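PDB 1ZB1: BRO1 protein from Saccharomyces cerevisiae, which is the Bro1 domain of an endosomal adapter that sorts cargo proteins into multivesicular bodies and recruits the deubiquitinase DOA4. Local coordinates for residues K14-W23 and M95-Y104. Residues are numbered along the deposited sequence; the frame is centred on the assembly and turned at random.
Sequences KLKDTEKLDW and MDFTWYDAEY
T18 and W99 form a single antiparallel beta bridge, by which the extended loop ahead of helix 23-34 is laid along strand 97-100 of the Bro1 domain; on its other side this strand pairs with strand 112-115 in a small antiparallel hairpin sheet. Two backbone hydrogen bonds make the bridge. The N-H of Y100 points almost straight at D17 O (2.9 Å, 177° at the hydrogen), and E19 N donates to T98 O. That second carbonyl is gripped twice, because the first torsion of T18 (chi1 -177°) turns OG1 toward it, and OG1 donates to T98 O (2.7 Å) from the opposite face of its plane.

The same threonine also makes a CH-pi contact. Its CB sits over the face of the six-membered ring of W99, 3.6 Å from the centroid, while K16 O meets the edge of the indole. W99 NE1 in turn donates to E121 of helix 118-139.

Beyond the bridge, toward A102, the K16 chain bends at chi3 and chi4, and NZ thereby reaches Y100 O (2.9 Å) from above the carbonyl plane. Its ammonium also forms a long salt bridge to D101 OD1, with a water linking the two groups, and a salt bridge to D173; D101 OD1 is hydrogen-bonded to S171 OG as well. Further waters join the backbones where direct pairing stops, one running from L15 O to E103 N and another from D17 N to D101 O.

At the other end the contact is mainly apolar. L21 CD2 packs against F97 CE2 (3.6 Å), whose ring edge faces W23 CZ2. M95, folded back at chi2 and chi3, makes a Met-aromatic contact with W23: SD approaches obliquely, and the terminal CE lies over the six-membered ring, 4.0 Å from its centroid.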
ATOM      1  N   LYS A  14      -7.084  -3.896  -6.498  1.00 19.77           N
ATOM      2  CA  LYS A  14      -7.821  -3.743  -7.752  1.00 19.76           C
ATOM      3  C   LYS A  14      -7.900  -2.321  -8.271  1.00 18.23           C
ATOM      4  O   LYS A  14      -8.034  -1.374  -7.496  1.00 16.59           O
ATOM      5  CB  LYS A  14      -9.243  -4.288  -7.581  1.00 21.85           C
ATOM      6  CG  LYS A  14      -9.290  -5.767  -7.225  1.00 28.01           C
ATOM      7  CD  LYS A  14      -8.705  -6.605  -8.348  1.00 32.69           C
ATOM      8  CE  LYS A  14      -8.784  -8.089  -8.038  1.00 37.41           C
ATOM      9  NZ  LYS A  14      -8.194  -8.917  -9.127  1.00 40.04           N
ATOM     10  N   LEU A  15      -7.823  -2.186  -9.592  1.00 16.46           N
ATOM     11  CA  LEU A  15      -7.911  -0.885 -10.256  1.00 17.30           C
ATOM     12  C   LEU A  15      -9.376  -0.493 -10.425  1.00 17.34           C
ATOM     13  O   LEU A  15     -10.267  -1.351 -10.391  1.00 17.91           O
ATOM     14  CB  LEU A  15      -7.290  -0.951 -11.657  1.00 16.97           C
ATOM     15  CG  LEU A  15      -5.790  -1.169 -11.820  1.00 17.43           C
ATOM     16  CD1 LEU A  15      -5.453  -1.412 -13.317  1.00 17.30           C
ATOM     17  CD2 LEU A  15      -5.055   0.063 -11.288  1.00 13.96           C
ATOM     18  N   LYS A  16      -9.625   0.802 -10.596  1.00 16.36           N
ATOM     19  CA  LYS A  16     -10.981   1.278 -10.847  1.00 16.34           C
ATOM     20  C   LYS A  16     -11.093   1.460 -12.363  1.00 17.46           C
ATOM     21  O   LYS A  16     -10.217   2.064 -12.977  1.00 18.17           O
ATOM     22  CB  LYS A  16     -11.232   2.623 -10.147  1.00 17.70           C
ATOM     23  CG  LYS A  16     -11.208   2.556  -8.607  1.00 13.31           C
ATOM     24  CD  LYS A  16     -11.253   3.957  -7.986  1.00 15.46           C
ATOM     25  CE  LYS A  16     -12.540   4.700  -8.335  1.00 15.04           C
ATOM     26  NZ  LYS A  16     -13.754   3.876  -8.027  1.00 14.90           N
ATOM     27  N   ASP A  17     -12.147   0.924 -12.971  1.00 16.74           N
ATOM     28  CA  ASP A  17     -12.325   1.072 -14.409  1.00 18.63           C
ATOM     29  C   ASP A  17     -13.003   2.413 -14.695  1.00 18.90           C
ATOM     30  O   ASP A  17     -13.597   3.013 -13.804  1.00 19.21           O
ATOM     31  CB  ASP A  17     -13.185  -0.065 -14.982  1.00 22.87           C
ATOM     32  CG  ASP A  17     -12.524  -1.426 -14.845  1.00 26.88           C
ATOM     33  OD1 ASP A  17     -11.278  -1.486 -14.836  1.00 30.45           O
ATOM     34  OD2 ASP A  17     -13.248  -2.442 -14.757  1.00 31.21           O
ATOM     35  N   THR A  18     -12.898   2.879 -15.935  1.00 16.91           N
ATOM     36  CA  THR A  18     -13.509   4.143 -16.338  1.00 17.78           C
ATOM     37  C   THR A  18     -14.031   4.028 -17.760  1.00 18.23           C
ATOM     38  O   THR A  18     -13.568   3.193 -18.537  1.00 20.01           O
ATOM     39  CB  THR A  18     -12.493   5.307 -16.300  1.00 15.40           C
ATOM     40  OG1 THR A  18     -13.154   6.535 -16.629  1.00 16.84           O
ATOM     41  CG2 THR A  18     -11.363   5.074 -17.327  1.00 16.73           C
ATOM     42  N   GLU A  19     -14.993   4.868 -18.111  1.00 17.88           N
ATOM     43  CA  GLU A  19     -15.525   4.842 -19.462  1.00 18.53           C
ATOM     44  C   GLU A  19     -14.687   5.747 -20.352  1.00 18.14           C
ATOM     45  O   GLU A  19     -14.132   6.744 -19.890  1.00 14.30           O
ATOM     46  CB  GLU A  19     -16.988   5.303 -19.481  1.00 24.42           C
ATOM     47  CG  GLU A  19     -17.920   4.311 -18.804  1.00 30.47           C
ATOM     48  CD  GLU A  19     -19.381   4.582 -19.076  1.00 35.76           C
ATOM     49  OE1 GLU A  19     -20.208   3.715 -18.714  1.00 39.20           O
ATOM     50  OE2 GLU A  19     -19.703   5.652 -19.646  1.00 37.24           O
ATOM     51  N   LYS A  20     -14.578   5.382 -21.625  1.00 19.51           N
ATOM     52  CA  LYS A  20     -13.821   6.186 -22.570  1.00 20.36           C
ATOM     53  C   LYS A  20     -14.413   7.597 -22.592  1.00 21.79           C
ATOM     54  O   LYS A  20     -15.619   7.772 -22.751  1.00 21.12           O
ATOM     55  CB  LYS A  20     -13.882   5.537 -23.957  1.00 24.14           C
ATOM     56  CG  LYS A  20     -13.635   6.477 -25.128  1.00 28.22           C
ATOM     57  CD  LYS A  20     -12.280   7.153 -25.071  1.00 32.35           C
ATOM     58  CE  LYS A  20     -12.133   8.111 -26.258  1.00 35.57           C
ATOM     59  NZ  LYS A  20     -10.896   8.919 -26.211  1.00 29.79           N
ATOM     60  N   LEU A  21     -13.562   8.597 -22.406  1.00 21.35           N
ATOM     61  CA  LEU A  21     -14.001   9.990 -22.406  1.00 22.00           C
ATOM     62  C   LEU A  21     -13.444  10.668 -23.658  1.00 23.22           C
ATOM     63  O   LEU A  21     -12.268  10.506 -23.983  1.00 22.42           O
ATOM     64  CB  LEU A  21     -13.466  10.695 -21.160  1.00 19.52           C
ATOM     65  CG  LEU A  21     -13.893  12.130 -20.849  1.00 23.30           C
ATOM     66  CD1 LEU A  21     -15.295  12.130 -20.244  1.00 19.85           C
ATOM     67  CD2 LEU A  21     -12.908  12.741 -19.853  1.00 21.79           C
ATOM     68  N   ASP A  22     -14.275  11.425 -24.363  1.00 22.94           N
ATOM     69  CA  ASP A  22     -13.803  12.106 -25.567  1.00 26.09           C
ATOM     70  C   ASP A  22     -13.430  13.550 -25.255  1.00 24.93           C
ATOM     71  O   ASP A  22     -14.283  14.438 -25.283  1.00 22.76           O
ATOM     72  CB  ASP A  22     -14.878  12.065 -26.662  1.00 29.07           C
ATOM     73  CG  ASP A  22     -14.387  12.643 -27.983  1.00 32.55           C
ATOM     74  OD1 ASP A  22     -15.069  12.451 -29.010  1.00 34.64           O
ATOM     75  OD2 ASP A  22     -13.322  13.291 -27.996  1.00 33.28           O
ATOM     76  N   TRP A  23     -12.151  13.784 -24.956  1.00 24.34           N
ATOM     77  CA  TRP A  23     -11.685  15.130 -24.645  1.00 23.79           C
ATOM     78  C   TRP A  23     -11.835  16.075 -25.842  1.00 23.80           C
ATOM     79  O   TRP A  23     -12.105  17.256 -25.660  1.00 22.64           O
ATOM     80  CB  TRP A  23     -10.218  15.117 -24.190  1.00 22.13           C
ATOM     81  CG  TRP A  23     -10.027  15.047 -22.692  1.00 21.05           C
ATOM     82  CD1 TRP A  23      -9.610  13.968 -21.967  1.00 21.32           C
ATOM     83  CD2 TRP A  23     -10.230  16.109 -21.751  1.00 19.61           C
ATOM     84  NE1 TRP A  23      -9.533  14.294 -20.626  1.00 19.29           N
ATOM     85  CE2 TRP A  23      -9.909  15.600 -20.468  1.00 19.93           C
ATOM     86  CE3 TRP A  23     -10.648  17.441 -21.865  1.00 20.85           C
ATOM     87  CZ2 TRP A  23      -9.994  16.380 -19.307  1.00 18.34           C
ATOM     88  CZ3 TRP A  23     -10.731  18.218 -20.706  1.00 20.41           C
ATOM     89  CH2 TRP A  23     -10.405  17.681 -19.446  1.00 21.20           C
ATOM     90  N   MET A  95     -17.352  17.876 -18.252  1.00 20.89           N
ATOM     91  CA  MET A  95     -16.771  16.647 -18.773  1.00 21.27           C
ATOM     92  C   MET A  95     -17.461  15.514 -18.022  1.00 21.32           C
ATOM     93  O   MET A  95     -17.597  15.574 -16.799  1.00 20.01           O
ATOM     94  CB  MET A  95     -15.266  16.605 -18.503  1.00 20.91           C
ATOM     95  CG  MET A  95     -14.483  17.730 -19.166  1.00 22.66           C
ATOM     96  SD  MET A  95     -14.761  17.787 -20.936  1.00 24.35           S
ATOM     97  CE  MET A  95     -14.142  16.175 -21.436  1.00 33.89           C
ATOM     98  N   ASP A  96     -17.901  14.488 -18.742  1.00 19.40           N
ATOM     99  CA  ASP A  96     -18.582  13.377 -18.093  1.00 19.99           C
ATOM    100  C   ASP A  96     -17.628  12.319 -17.532  1.00 19.20           C
ATOM    101  O   ASP A  96     -17.633  11.178 -17.981  1.00 18.41           O
ATOM    102  CB  ASP A  96     -19.571  12.708 -19.055  1.00 22.68           C
ATOM    103  CG  ASP A  96     -20.781  13.584 -19.364  1.00 26.84           C
ATOM    104  OD1 ASP A  96     -21.218  14.357 -18.481  1.00 26.08           O
ATOM    105  OD2 ASP A  96     -21.306  13.478 -20.490  1.00 27.11           O
ATOM    106  N   PHE A  97     -16.826  12.708 -16.547  1.00 16.83           N
ATOM    107  CA  PHE A  97     -15.883  11.800 -15.893  1.00 16.59           C
ATOM    108  C   PHE A  97     -16.695  10.660 -15.263  1.00 17.03           C
ATOM    109  O   PHE A  97     -17.477  10.884 -14.324  1.00 16.98           O
ATOM    110  CB  PHE A  97     -15.113  12.557 -14.804  1.00 16.18           C
ATOM    111  CG  PHE A  97     -14.308  13.733 -15.317  1.00 16.61           C
ATOM    112  CD1 PHE A  97     -14.409  14.980 -14.705  1.00 16.74           C
ATOM    113  CD2 PHE A  97     -13.399  13.574 -16.363  1.00 17.97           C
ATOM    114  CE1 PHE A  97     -13.614  16.056 -15.121  1.00 18.05           C
ATOM    115  CE2 PHE A  97     -12.597  14.638 -16.789  1.00 14.45           C
ATOM    116  CZ  PHE A  97     -12.700  15.879 -16.171  1.00 16.09           C
ATOM    117  N   THR A  98     -16.498   9.444 -15.765  1.00 16.48           N
ATOM    118  CA  THR A  98     -17.249   8.284 -15.289  1.00 15.98           C
ATOM    119  C   THR A  98     -16.366   7.146 -14.777  1.00 16.69           C
ATOM    120  O   THR A  98     -15.612   6.532 -15.544  1.00 16.50           O
ATOM    121  CB  THR A  98     -18.172   7.764 -16.427  1.00 13.58           C
ATOM    122  OG1 THR A  98     -19.032   8.831 -16.859  1.00 16.59           O
ATOM    123  CG2 THR A  98     -19.021   6.582 -15.958  1.00 14.04           C
ATOM    124  N   TRP A  99     -16.469   6.861 -13.478  1.00 15.76           N
ATOM    125  CA  TRP A  99     -15.668   5.800 -12.856  1.00 15.35           C
ATOM    126  C   TRP A  99     -16.456   4.714 -12.130  1.00 17.34           C
ATOM    127  O   TRP A  99     -17.452   4.991 -11.457  1.00 15.15           O
ATOM    128  CB  TRP A  99     -14.660   6.399 -11.865  1.00 16.29           C
ATOM    129  CG  TRP A  99     -13.611   7.251 -12.515  1.00 17.72           C
ATOM    130  CD1 TRP A  99     -13.733   8.553 -12.897  1.00 18.91           C
ATOM    131  CD2 TRP A  99     -12.295   6.840 -12.897  1.00 14.61           C
ATOM    132  NE1 TRP A  99     -12.568   8.984 -13.497  1.00 19.32           N
ATOM    133  CE2 TRP A  99     -11.670   7.950 -13.510  1.00 16.40           C
ATOM    134  CE3 TRP A  99     -11.578   5.638 -12.781  1.00 16.54           C
ATOM    135  CZ2 TRP A  99     -10.362   7.897 -14.006  1.00 16.13           C
ATOM    136  CZ3 TRP A  99     -10.268   5.588 -13.278  1.00 17.72           C
ATOM    137  CH2 TRP A  99      -9.680   6.713 -13.882  1.00 12.79           C
ATOM    138  N   TYR A 100     -15.977   3.478 -12.258  1.00 16.81           N
ATOM    139  CA  TYR A 100     -16.587   2.320 -11.612  1.00 17.49           C
ATOM    140  C   TYR A 100     -15.859   1.990 -10.308  1.00 18.13           C
ATOM    141  O   TYR A 100     -14.657   2.230 -10.176  1.00 16.63           O
ATOM    142  CB  TYR A 100     -16.497   1.079 -12.516  1.00 18.41           C
ATOM    143  CG  TYR A 100     -17.363   1.099 -13.757  1.00 20.30           C
ATOM    144  CD1 TYR A 100     -16.987   1.818 -14.894  1.00 20.87           C
ATOM    145  CD2 TYR A 100     -18.552   0.364 -13.803  1.00 21.87           C
ATOM    146  CE1 TYR A 100     -17.775   1.800 -16.053  1.00 22.69           C
ATOM    147  CE2 TYR A 100     -19.345   0.342 -14.950  1.00 23.33           C
ATOM    148  CZ  TYR A 100     -18.951   1.056 -16.067  1.00 24.18           C
ATOM    149  OH  TYR A 100     -19.728   1.008 -17.197  1.00 25.51           O
ATOM    150  N   ASP A 101     -16.580   1.431  -9.344  1.00 16.72           N
ATOM    151  CA  ASP A 101     -15.953   1.036  -8.089  1.00 17.05           C
ATOM    152  C   ASP A 101     -15.066  -0.186  -8.375  1.00 18.55           C
ATOM    153  O   ASP A 101     -15.408  -1.016  -9.224  1.00 18.35           O
ATOM    154  CB  ASP A 101     -17.007   0.637  -7.052  1.00 17.22           C
ATOM    155  CG  ASP A 101     -17.700   1.828  -6.417  1.00 19.26           C
ATOM    156  OD1 ASP A 101     -17.276   2.978  -6.654  1.00 15.48           O
ATOM    157  OD2 ASP A 101     -18.665   1.600  -5.663  1.00 21.39           O
ATOM    158  N   ALA A 102     -13.942  -0.297  -7.669  1.00 20.59           N
ATOM    159  CA  ALA A 102     -13.045  -1.440  -7.848  1.00 22.33           C
ATOM    160  C   ALA A 102     -13.820  -2.730  -7.582  1.00 23.77           C
ATOM    161  O   ALA A 102     -14.636  -2.794  -6.659  1.00 22.23           O
ATOM    162  CB  ALA A 102     -11.847  -1.336  -6.893  1.00 20.79           C
ATOM    163  N   GLU A 103     -13.567  -3.757  -8.387  1.00 25.90           N
ATOM    164  CA  GLU A 103     -14.275  -5.025  -8.239  1.00 31.63           C
ATOM    165  C   GLU A 103     -13.491  -6.097  -7.487  1.00 35.15           C
ATOM    166  O   GLU A 103     -12.617  -6.746  -8.055  1.00 35.55           O
ATOM    167  CB  GLU A 103     -14.676  -5.555  -9.618  1.00 32.41           C
ATOM    168  CG  GLU A 103     -15.728  -4.707 -10.304  1.00 38.89           C
ATOM    169  CD  GLU A 103     -16.094  -5.203 -11.692  1.00 41.22           C
ATOM    170  OE1 GLU A 103     -17.121  -4.736 -12.226  1.00 43.39           O
ATOM    171  OE2 GLU A 103     -15.360  -6.047 -12.251  1.00 44.19           O
ATOM    172  N   TYR A 104     -13.803  -6.281  -6.207  1.00 38.38           N
ATOM    173  CA  TYR A 104     -13.118  -7.298  -5.414  1.00 42.74           C
ATOM    174  C   TYR A 104     -13.933  -8.585  -5.408  1.00 47.66           C
ATOM    175  O   TYR A 104     -13.641  -9.529  -6.143  1.00 48.88           O
ATOM    176  CB  TYR A 104     -12.920  -6.833  -3.967  1.00 40.42           C
ATOM    177  CG  TYR A 104     -12.083  -5.585  -3.802  1.00 37.39           C
ATOM    178  CD1 TYR A 104     -12.686  -4.347  -3.624  1.00 37.64           C
ATOM    179  CD2 TYR A 104     -10.687  -5.646  -3.808  1.00 37.17           C
ATOM    180  CE1 TYR A 104     -11.932  -3.197  -3.452  1.00 37.27           C
ATOM    181  CE2 TYR A 104      -9.915  -4.494  -3.637  1.00 35.26           C
ATOM    182  CZ  TYR A 104     -10.550  -3.274  -3.459  1.00 36.84           C
ATOM    183  OH  TYR A 104      -9.818  -2.124  -3.279  1.00 37.37           O
TER
HETATM  184  O   HOH W   1      -7.776  -1.503  -4.753  1.00 36.70           O
HETATM  185  O   HOH W   2     -11.962  -3.411 -10.600  1.00 24.59           O
HETATM  186  O   HOH W   3     -16.515   4.684  -8.604  1.00 14.18           O
HETATM  187  O   HOH W   4     -13.811  -1.100 -11.578  1.00 16.83           O
HETATM  188  O   HOH W   5     -15.258   8.728 -18.311  1.00 16.35           O
HETATM  189  O   HOH W   6     -17.455   9.094 -20.453  1.00 23.70           O